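Local coordinates for cytosolic phospholipase A2 delta (Homo sapiens, PDB 5IZ5), which hydrolyses glycerophospholipids at the sn-2 position in a calcium-dependent reaction, preferring linoleic acid there, and releases a lysophospholipid and a free fatty acid, at residues B[25-29]-B[141-147]; B[156-160]-B[495-499]; B[164-168]-B[275-279]. The protein carries 3 engineered substitutions. One frame throughout, in Å; residues are numbered along the deposited sequence.

From the N terminus, the chain first closes on itself at contact 1, where 25-29 in the strand 21-36 pairs with 141-147 after an excursion of strands and loops without helix, the N-terminal C2 domain. Contact 2 opens next, at the turn 156-160, and waits more than 300 residues for its partner 495-499 in the catalytic domain. Within that long span lies contact 3, which joins 164-168 to 275-279 and closes a helix-free excursion of strands and loops with a disulfide. Contacts 1 and 3 sit on one branched antiparallel sheet, their nearest atoms about 8 Å apart; contact 2 ties the start of the strand 160-172 to the catalytic domain.

Contact 1: B[25-29]-B[141-147]; sequences CWQLT and EFLMEET
Gln27 and Thr29 pair with Glu145 and Leu143 as antiparallel neighbours, and four backbone hydrogen bonds join the strands. Gln27 N reaches Glu145 O at 2.8 Å, answered by Glu145 N to Gln27 O; Thr29 N to Leu143 O is almost straight, with an N-H...O angle of 174°, and Leu143 N returns to Thr29 O. Between these two pairs, the CA-H groups of Leu28 and Met144 point at Leu143 O and Gln27 O. A water donates to both of those oxygens, giving each a further polar partner.

At one end, Thr147 OG1 donates to Cys25 O at 3.2 Å, from above the carbonyl plane, and a second water bridges Cys25 O to Thr147 N. The same threonine lays CG2 against Gln27 CB, 3.7 Å away.

The apolar contacts centre on Met144. It swings CG to the far side from its backbone N (chi1 -170°) and bends at chi2 and chi3, so that it crosses Trp26 at about a right angle, bringing SD to 3.5 Å from Trp26 CB; the sulfur lies at the edge of the six-membered ring, a Met-aromatic contact. Met144 CE reaches on to Leu28 CD1 at 4.0 Å, and Leu28 CD1 comes to the edge of the Phe142 ring. Beside Gln27 and Glu145, which run side by side, Thr29 OG1 packs against Leu143 CB at 3.5 Å.

This pairing belongs to the beta-sandwich of the N-terminal C2 domain. The strand 75-85 hydrogen-bonds through the backbone of Ile84 and Phe82 to Trp26 and Leu28, so 25-29 is an inner strand. Beyond the strand 137-146, Phe142 hydrogen-bonds through its backbone to Leu124 and packs on Phe128 of the strand 124-129, while its ring meets Tyr113 of the strand 106-114.

Contact 2: B[156-160]-B[495-499]; sequences TNKVI and LKYGA
An Asx turn that starts at Asn157, in the bend between the strands 152-156 and 160-172, meets the turn that joins the strands 492-494 and 499-501 of the catalytic domain. Asn157 ND2 reaches into this second turn and lies 2.9 Å from Tyr497 O, with an N-H...O angle of 151°; the carbonyl oxygen sits slightly out of the amide plane. The same nitrogen makes a weak, bent bond to Gly498 O, so two successive carbonyls of the catalytic domain face one amide group.

The other end of that amide turns back on its own chain. CG stands between the backbone N and the carbonyl carbon (chi1 58°), which folds OD1 over the turn to accept from Val159 N at 3.0 Å and from Ile160 N at 2.9 Å. The Ile160 N-H arrives in the carbonyl plane, that of Val159 tilted from it. These two bonds fix the flip of the amide and present ND2 to the catalytic domain. Replacing Asn157 with alanine removes both ends of the amide, and the carbonyls of Tyr497 and Gly498 would probably lose this donor while the turn at Val159 and Ile160 is freed to shift.

On the facing turn, Gly498 and Ala499 form a G1 beta bulge opposite Phe494. Gly498 has positive phi, and a CB there would come tightly against Asn157 ND2. Beside the polar link, Val159 CG2 packs 3.7 Å from Tyr497 O and lies near the edge of the ring. Ile160 crosses Tyr497 obliquely, its CG1 3.9 Å from Tyr497 CB and its CD1 4.0 Å from CD1 of the ring. Lys496 CD lies over one face of that ring, offset toward its rim, and Tyr497 OH is held by Glu483 and by the backbone N of Thr641.

Contact 3: B[164-168]-B[275-279]; sequences ELSCL and AEGCP
Cys167 and Cys278 each place SG opposite the carbonyl carbon and next to the backbone N (chi1 -70° and -66°), which turns the two sulfurs into each other at 2.0 Å. The disulfide is opened to a chi3 of 120°. It does not link directly paired residues: Cys167 faces Glu276, and Cys278 follows two positions later, where the second segment has left its strand, so the bridge slants along the ladder. Cys278 SG lies close to the backbone of Ser166, 3.1 Å from its C atom, and against Leu165 CB at 3.7 Å.

Cys167 and Glu276 form an antiparallel hydrogen-bonded pair. Cys167 N donates to Glu276 O at 2.8 Å in a nearly straight bond, and Glu276 N donates back to Cys167 O. Cys278 N then bonds to Leu165 O at 2.9 Å, continuing the pairing past the strand end, where a water also donates to Leu165 O; its approach to Cys278 O is short and less certain.

These strands, 160-172 and 266-277, belong to what is probably a second C2 domain lying between the N-terminal C2 domain and the catalytic domain. The disulfide ties the strand 160-172 to the chain just past the strand 266-277, ahead of the catalytic domain. On the side occupied by Leu168 and Ala275, their CB atoms come to 4.3 Å, and Tyr215 of the strand 210-216 touches both. The segment 164-168 lies between the strands 210-216 and 266-277, and Pro279 O accepts from Arg514 of the catalytic domain.

Contact 1: B[25-29]-B[141-147]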
loop_
_atom_site.group_PDB
_atom_site.type_symbol
_atom_site.label_atom_id
_atom_site.label_comp_id
_atom_site.label_asym_id
_atom_site.label_seq_id
_atom_site.Cartn_x
_atom_site.Cartn_y
_atom_site.Cartn_z
ATOM N N CYS B 25 28.867 14.315 -6.026
ATOM C CA CYS B 25 28.305 15.148 -4.953
ATOM C C CYS B 25 28.988 16.513 -4.832
ATOM O O CYS B 25 30.140 16.673 -5.212
ATOM C CB CYS B 25 28.389 14.415 -3.603
ATOM S SG CYS B 25 27.434 12.870 -3.548
ATOM N N TRP B 26 28.258 17.490 -4.301
ATOM C CA TRP B 26 28.803 18.809 -3.989
ATOM C C TRP B 26 28.894 18.971 -2.479
ATOM O O TRP B 26 28.245 18.236 -1.734
ATOM C CB TRP B 26 27.903 19.909 -4.549
ATOM C CG TRP B 26 27.730 19.856 -6.058
ATOM C CD1 TRP B 26 28.612 19.347 -6.969
ATOM C CD2 TRP B 26 26.613 20.350 -6.818
ATOM N NE1 TRP B 26 28.113 19.480 -8.244
ATOM C CE2 TRP B 26 26.888 20.093 -8.181
ATOM C CE3 TRP B 26 25.406 20.979 -6.481
ATOM C CZ2 TRP B 26 25.999 20.446 -9.209
ATOM C CZ3 TRP B 26 24.521 21.331 -7.504
ATOM C CH2 TRP B 26 24.825 21.062 -8.850
ATOM N N GLN B 27 29.697 19.930 -2.026
ATOM C CA GLN B 27 29.709 20.298 -0.613
ATOM C C GLN B 27 28.893 21.569 -0.380
ATOM O O GLN B 27 29.143 22.579 -1.029
ATOM C CB GLN B 27 31.135 20.507 -0.110
ATOM C CG GLN B 27 31.162 21.030 1.324
ATOM C CD GLN B 27 32.513 21.550 1.746
ATOM O OE1 GLN B 27 32.663 22.736 2.040
ATOM N NE2 GLN B 27 33.507 20.671 1.774
ATOM N N LEU B 28 27.935 21.517 0.548
ATOM C CA LEU B 28 27.157 22.702 0.936
ATOM C C LEU B 28 27.594 23.225 2.304
ATOM O O LEU B 28 27.591 22.482 3.285
ATOM C CB LEU B 28 25.651 22.393 0.971
ATOM C CG LEU B 28 24.718 23.567 1.320
ATOM C CD1 LEU B 28 24.797 24.660 0.261
ATOM C CD2 LEU B 28 23.276 23.103 1.498
ATOM N N THR B 29 27.955 24.504 2.370
ATOM C CA THR B 29 28.181 25.164 3.662
ATOM C C THR B 29 26.961 26.029 3.983
ATOM O O THR B 29 26.576 26.898 3.194
ATOM C CB THR B 29 29.480 26.003 3.720
ATOM O OG1 THR B 29 29.271 27.288 3.123
ATOM C CG2 THR B 29 30.623 25.299 3.010
ATOM N N GLU B 141 23.318 32.035 5.066
ATOM C CA GLU B 141 24.021 32.036 3.777
ATOM C C GLU B 141 24.455 30.646 3.345
ATOM O O GLU B 141 24.881 29.827 4.165
ATOM C CB GLU B 141 25.173 33.039 3.709
ATOM C CG GLU B 141 25.822 33.453 5.015
ATOM C CD GLU B 141 26.816 34.590 4.832
ATOM O OE1 GLU B 141 26.837 35.214 3.749
ATOM O OE2 GLU B 141 27.586 34.862 5.777
ATOM N N PHE B 142 24.334 30.402 2.040
ATOM C CA PHE B 142 24.616 29.104 1.445
ATOM C C PHE B 142 25.739 29.210 0.428
ATOM O O PHE B 142 25.723 30.094 -0.427
ATOM C CB PHE B 142 23.373 28.575 0.727
ATOM C CG PHE B 142 22.188 28.390 1.622
ATOM C CD1 PHE B 142 22.004 27.196 2.299
ATOM C CD2 PHE B 142 21.254 29.408 1.784
ATOM C CE1 PHE B 142 20.904 27.024 3.122
ATOM C CE2 PHE B 142 20.155 29.244 2.608
ATOM C CZ PHE B 142 19.979 28.049 3.278
ATOM N N LEU B 143 26.707 28.302 0.513
ATOM C CA LEU B 143 27.724 28.187 -0.525
ATOM C C LEU B 143 27.887 26.737 -0.940
ATOM O O LEU B 143 28.190 25.867 -0.117
ATOM C CB LEU B 143 29.072 28.743 -0.066
ATOM C CG LEU B 143 30.146 28.728 -1.167
ATOM C CD1 LEU B 143 29.917 29.827 -2.202
ATOM C CD2 LEU B 143 31.546 28.827 -0.574
ATOM N N MET B 144 27.690 26.497 -2.231
ATOM C CA MET B 144 27.847 25.183 -2.809
ATOM C C MET B 144 29.157 25.141 -3.576
ATOM O O MET B 144 29.408 25.989 -4.435
ATOM C CB MET B 144 26.685 24.900 -3.748
ATOM C CG MET B 144 26.625 23.462 -4.231
ATOM S SD MET B 144 25.867 22.363 -3.018
ATOM C CE MET B 144 24.123 22.770 -3.195
ATOM N N GLU B 145 29.984 24.146 -3.266
ATOM C CA GLU B 145 31.292 24.011 -3.867
ATOM C C GLU B 145 31.542 22.606 -4.355
ATOM O O GLU B 145 31.028 21.648 -3.781
ATOM C CB GLU B 145 32.361 24.337 -2.845
ATOM C CG GLU B 145 32.529 25.812 -2.559
ATOM C CD GLU B 145 33.734 26.102 -1.682
ATOM O OE1 GLU B 145 34.098 25.245 -0.850
ATOM O OE2 GLU B 145 34.325 27.190 -1.831
ATOM N N GLU B 146 32.381 22.508 -5.384
ATOM C CA GLU B 146 32.781 21.246 -5.981
ATOM C C GLU B 146 33.702 20.501 -5.025
ATOM O O GLU B 146 34.369 21.111 -4.195
ATOM C CB GLU B 146 33.497 21.527 -7.306
ATOM C CG GLU B 146 33.833 20.319 -8.154
ATOM C CD GLU B 146 34.253 20.689 -9.571
ATOM O OE1 GLU B 146 34.712 19.790 -10.300
ATOM O OE2 GLU B 146 34.124 21.870 -9.967
ATOM N N THR B 147 33.701 19.178 -5.123
ATOM C CA THR B 147 34.595 18.326 -4.352
ATOM C C THR B 147 35.365 17.456 -5.340
ATOM O O THR B 147 34.983 17.345 -6.502
ATOM C CB THR B 147 33.822 17.418 -3.374
ATOM O OG1 THR B 147 33.091 16.429 -4.107
ATOM C CG2 THR B 147 32.850 18.230 -2.506
HETATM O O HOH W 1 31.653 18.259 -7.133
HETATM O O HOH W 2 30.702 24.792 -0.034
#

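Contact 2: B[156-160]-B[495-499]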
loop_
_atom_site.group_PDB
_atom_site.type_symbol
_atom_site.label_atom_id
_atom_site.label_comp_id
_atom_site.label_asym_id
_atom_site.label_seq_id
_atom_site.Cartn_x
_atom_site.Cartn_y
_atom_site.Cartn_z
ATOM N N THR B 156 18.258 4.302 -9.873
ATOM C CA THR B 156 16.970 5.001 -9.960
ATOM C C THR B 156 16.004 4.449 -11.003
ATOM O O THR B 156 16.407 3.766 -11.932
ATOM C CB THR B 156 17.137 6.455 -10.416
ATOM O OG1 THR B 156 18.521 6.799 -10.512
ATOM C CG2 THR B 156 16.430 7.365 -9.507
ATOM N N ASN B 157 14.728 4.809 -10.853
ATOM C CA ASN B 157 13.747 4.736 -11.936
ATOM C C ASN B 157 13.290 6.153 -12.327
ATOM O O ASN B 157 12.235 6.326 -12.936
ATOM C CB ASN B 157 12.541 3.890 -11.535
ATOM C CG ASN B 157 11.841 4.416 -10.296
ATOM O OD1 ASN B 157 12.112 5.527 -9.832
ATOM N ND2 ASN B 157 10.918 3.626 -9.765
ATOM N N LYS B 158 14.086 7.151 -11.934
ATOM C CA LYS B 158 13.850 8.582 -12.186
ATOM C C LYS B 158 12.798 9.239 -11.282
ATOM O O LYS B 158 12.519 10.428 -11.434
ATOM C CB LYS B 158 13.537 8.851 -13.664
ATOM C CG LYS B 158 14.619 8.376 -14.622
ATOM C CD LYS B 158 15.966 9.008 -14.313
ATOM C CE LYS B 158 17.011 8.547 -15.321
ATOM N NZ LYS B 158 17.934 9.625 -15.772
ATOM N N VAL B 159 12.230 8.487 -10.339
ATOM C CA VAL B 159 11.391 9.095 -9.290
ATOM C C VAL B 159 11.910 8.712 -7.898
ATOM O O VAL B 159 12.048 9.575 -7.044
ATOM C CB VAL B 159 9.864 8.870 -9.481
ATOM C CG1 VAL B 159 9.542 8.328 -10.862
ATOM C CG2 VAL B 159 9.263 8.018 -8.380
ATOM N N ILE B 160 12.241 7.439 -7.698
ATOM C CA ILE B 160 12.873 6.973 -6.473
ATOM C C ILE B 160 14.352 6.741 -6.743
ATOM O O ILE B 160 14.695 6.203 -7.788
ATOM C CB ILE B 160 12.267 5.622 -6.034
ATOM C CG1 ILE B 160 10.865 5.807 -5.424
ATOM C CG2 ILE B 160 13.186 4.855 -5.091
ATOM C CD1 ILE B 160 10.797 6.681 -4.190
ATOM N N LEU B 495 2.101 2.058 -7.420
ATOM C CA LEU B 495 2.002 2.533 -8.798
ATOM C C LEU B 495 2.678 3.915 -8.966
ATOM O O LEU B 495 3.405 4.150 -9.920
ATOM C CB LEU B 495 0.530 2.576 -9.240
ATOM C CG LEU B 495 -0.230 1.237 -9.263
ATOM C CD1 LEU B 495 -1.713 1.448 -9.562
ATOM C CD2 LEU B 495 0.379 0.262 -10.259
ATOM N N LYS B 496 2.476 4.810 -8.007
ATOM C CA LYS B 496 3.053 6.160 -8.067
ATOM C C LYS B 496 4.600 6.190 -8.079
ATOM O O LYS B 496 5.208 7.002 -8.785
ATOM C CB LYS B 496 2.537 6.988 -6.881
ATOM C CG LYS B 496 2.923 8.469 -6.856
ATOM C CD LYS B 496 3.072 8.990 -5.418
ATOM C CE LYS B 496 1.757 9.343 -4.771
ATOM N NZ LYS B 496 1.992 10.204 -3.584
ATOM N N TYR B 497 5.236 5.311 -7.308
ATOM C CA TYR B 497 6.701 5.357 -7.132
ATOM C C TYR B 497 7.460 4.340 -7.997
ATOM O O TYR B 497 8.705 4.349 -8.041
ATOM C CB TYR B 497 7.073 5.136 -5.664
ATOM C CG TYR B 497 6.488 6.127 -4.683
ATOM C CD1 TYR B 497 6.933 7.438 -4.634
ATOM C CD2 TYR B 497 5.517 5.738 -3.780
ATOM C CE1 TYR B 497 6.397 8.344 -3.727
ATOM C CE2 TYR B 497 4.981 6.623 -2.866
ATOM C CZ TYR B 497 5.426 7.928 -2.842
ATOM O OH TYR B 497 4.897 8.814 -1.937
ATOM N N GLY B 498 6.723 3.459 -8.673
ATOM C CA GLY B 498 7.337 2.437 -9.508
ATOM C C GLY B 498 8.276 1.535 -8.726
ATOM O O GLY B 498 9.393 1.265 -9.157
ATOM N N ALA B 499 7.805 1.057 -7.583
ATOM C CA ALA B 499 8.653 0.336 -6.641
ATOM C C ALA B 499 7.885 -0.831 -6.056
ATOM O O ALA B 499 6.809 -0.652 -5.495
ATOM C CB ALA B 499 9.131 1.276 -5.545
#

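Contact 3: B[164-168]-B[275-279]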
loop_
_atom_site.group_PDB
_atom_site.type_symbol
_atom_site.label_atom_id
_atom_site.label_comp_id
_atom_site.label_asym_id
_atom_site.label_seq_id
_atom_site.Cartn_x
_atom_site.Cartn_y
_atom_site.Cartn_z
ATOM N N GLU B 164 23.998 5.210 -2.711
ATOM C CA GLU B 164 25.065 4.224 -2.513
ATOM C C GLU B 164 25.154 3.874 -1.030
ATOM O O GLU B 164 25.137 4.763 -0.184
ATOM C CB GLU B 164 26.413 4.764 -3.001
ATOM C CG GLU B 164 27.511 3.712 -3.017
ATOM C CD GLU B 164 28.858 4.261 -3.461
ATOM O OE1 GLU B 164 29.886 3.710 -3.026
ATOM O OE2 GLU B 164 28.906 5.232 -4.249
ATOM N N LEU B 165 25.231 2.584 -0.724
ATOM C CA LEU B 165 25.194 2.118 0.663
ATOM C C LEU B 165 26.515 1.467 1.022
ATOM O O LEU B 165 27.031 0.639 0.268
ATOM C CB LEU B 165 24.059 1.106 0.884
ATOM C CG LEU B 165 23.225 1.232 2.159
ATOM C CD1 LEU B 165 22.554 2.593 2.223
ATOM C CD2 LEU B 165 22.189 0.128 2.193
ATOM N N SER B 166 27.053 1.854 2.174
ATOM C CA SER B 166 28.187 1.166 2.768
ATOM C C SER B 166 27.716 0.319 3.941
ATOM O O SER B 166 26.686 0.594 4.561
ATOM C CB SER B 166 29.239 2.169 3.227
ATOM O OG SER B 166 29.743 2.902 2.123
ATOM N N CYS B 167 28.471 -0.734 4.216
ATOM C CA CYS B 167 28.141 -1.692 5.252
ATOM C C CYS B 167 29.365 -1.805 6.178
ATOM O O CYS B 167 30.491 -1.948 5.703
ATOM C CB CYS B 167 27.828 -3.060 4.616
ATOM S SG CYS B 167 26.311 -3.365 3.614
ATOM N N LEU B 168 29.164 -1.712 7.495
ATOM C CA LEU B 168 30.281 -1.837 8.443
ATOM C C LEU B 168 30.028 -2.906 9.494
ATOM O O LEU B 168 29.018 -2.871 10.200
ATOM C CB LEU B 168 30.635 -0.459 9.017
ATOM C CG LEU B 168 30.794 -0.015 10.484
ATOM C CD1 LEU B 168 30.994 -1.089 11.540
ATOM C CD2 LEU B 168 31.950 0.982 10.525
ATOM N N ALA B 275 34.734 -1.694 7.155
ATOM C CA ALA B 275 33.753 -1.020 6.332
ATOM C C ALA B 275 33.947 -1.475 4.894
ATOM O O ALA B 275 35.075 -1.544 4.404
ATOM C CB ALA B 275 33.924 0.483 6.439
ATOM N N GLU B 276 32.841 -1.785 4.227
ATOM C CA GLU B 276 32.865 -2.306 2.870
ATOM C C GLU B 276 31.693 -1.721 2.088
ATOM O O GLU B 276 30.679 -1.338 2.671
ATOM C CB GLU B 276 32.781 -3.840 2.898
ATOM C CG GLU B 276 33.840 -4.544 2.063
ATOM C CD GLU B 276 33.711 -6.058 2.111
ATOM O OE1 GLU B 276 32.578 -6.567 2.275
ATOM O OE2 GLU B 276 34.750 -6.741 1.983
ATOM N N GLY B 277 31.833 -1.645 0.768
ATOM C CA GLY B 277 30.701 -1.306 -0.087
ATOM C C GLY B 277 29.631 -2.370 0.089
ATOM O O GLY B 277 29.936 -3.557 0.123
ATOM N N CYS B 278 28.385 -1.954 0.268
ATOM C CA CYS B 278 27.272 -2.893 0.226
ATOM C C CYS B 278 27.123 -3.318 -1.234
ATOM O O CYS B 278 27.295 -2.498 -2.135
ATOM C CB CYS B 278 25.985 -2.239 0.697
ATOM S SG CYS B 278 25.938 -1.731 2.443
ATOM N N PRO B 279 26.818 -4.596 -1.488
ATOM C CA PRO B 279 26.555 -4.992 -2.881
ATOM C C PRO B 279 25.451 -4.133 -3.505
ATOM O O PRO B 279 24.479 -3.806 -2.816
ATOM C CB PRO B 279 26.099 -6.443 -2.766
ATOM C CG PRO B 279 26.542 -6.910 -1.418
ATOM C CD PRO B 279 26.710 -5.713 -0.537
HETATM O O HOH W 3 27.998 -0.062 -2.402
#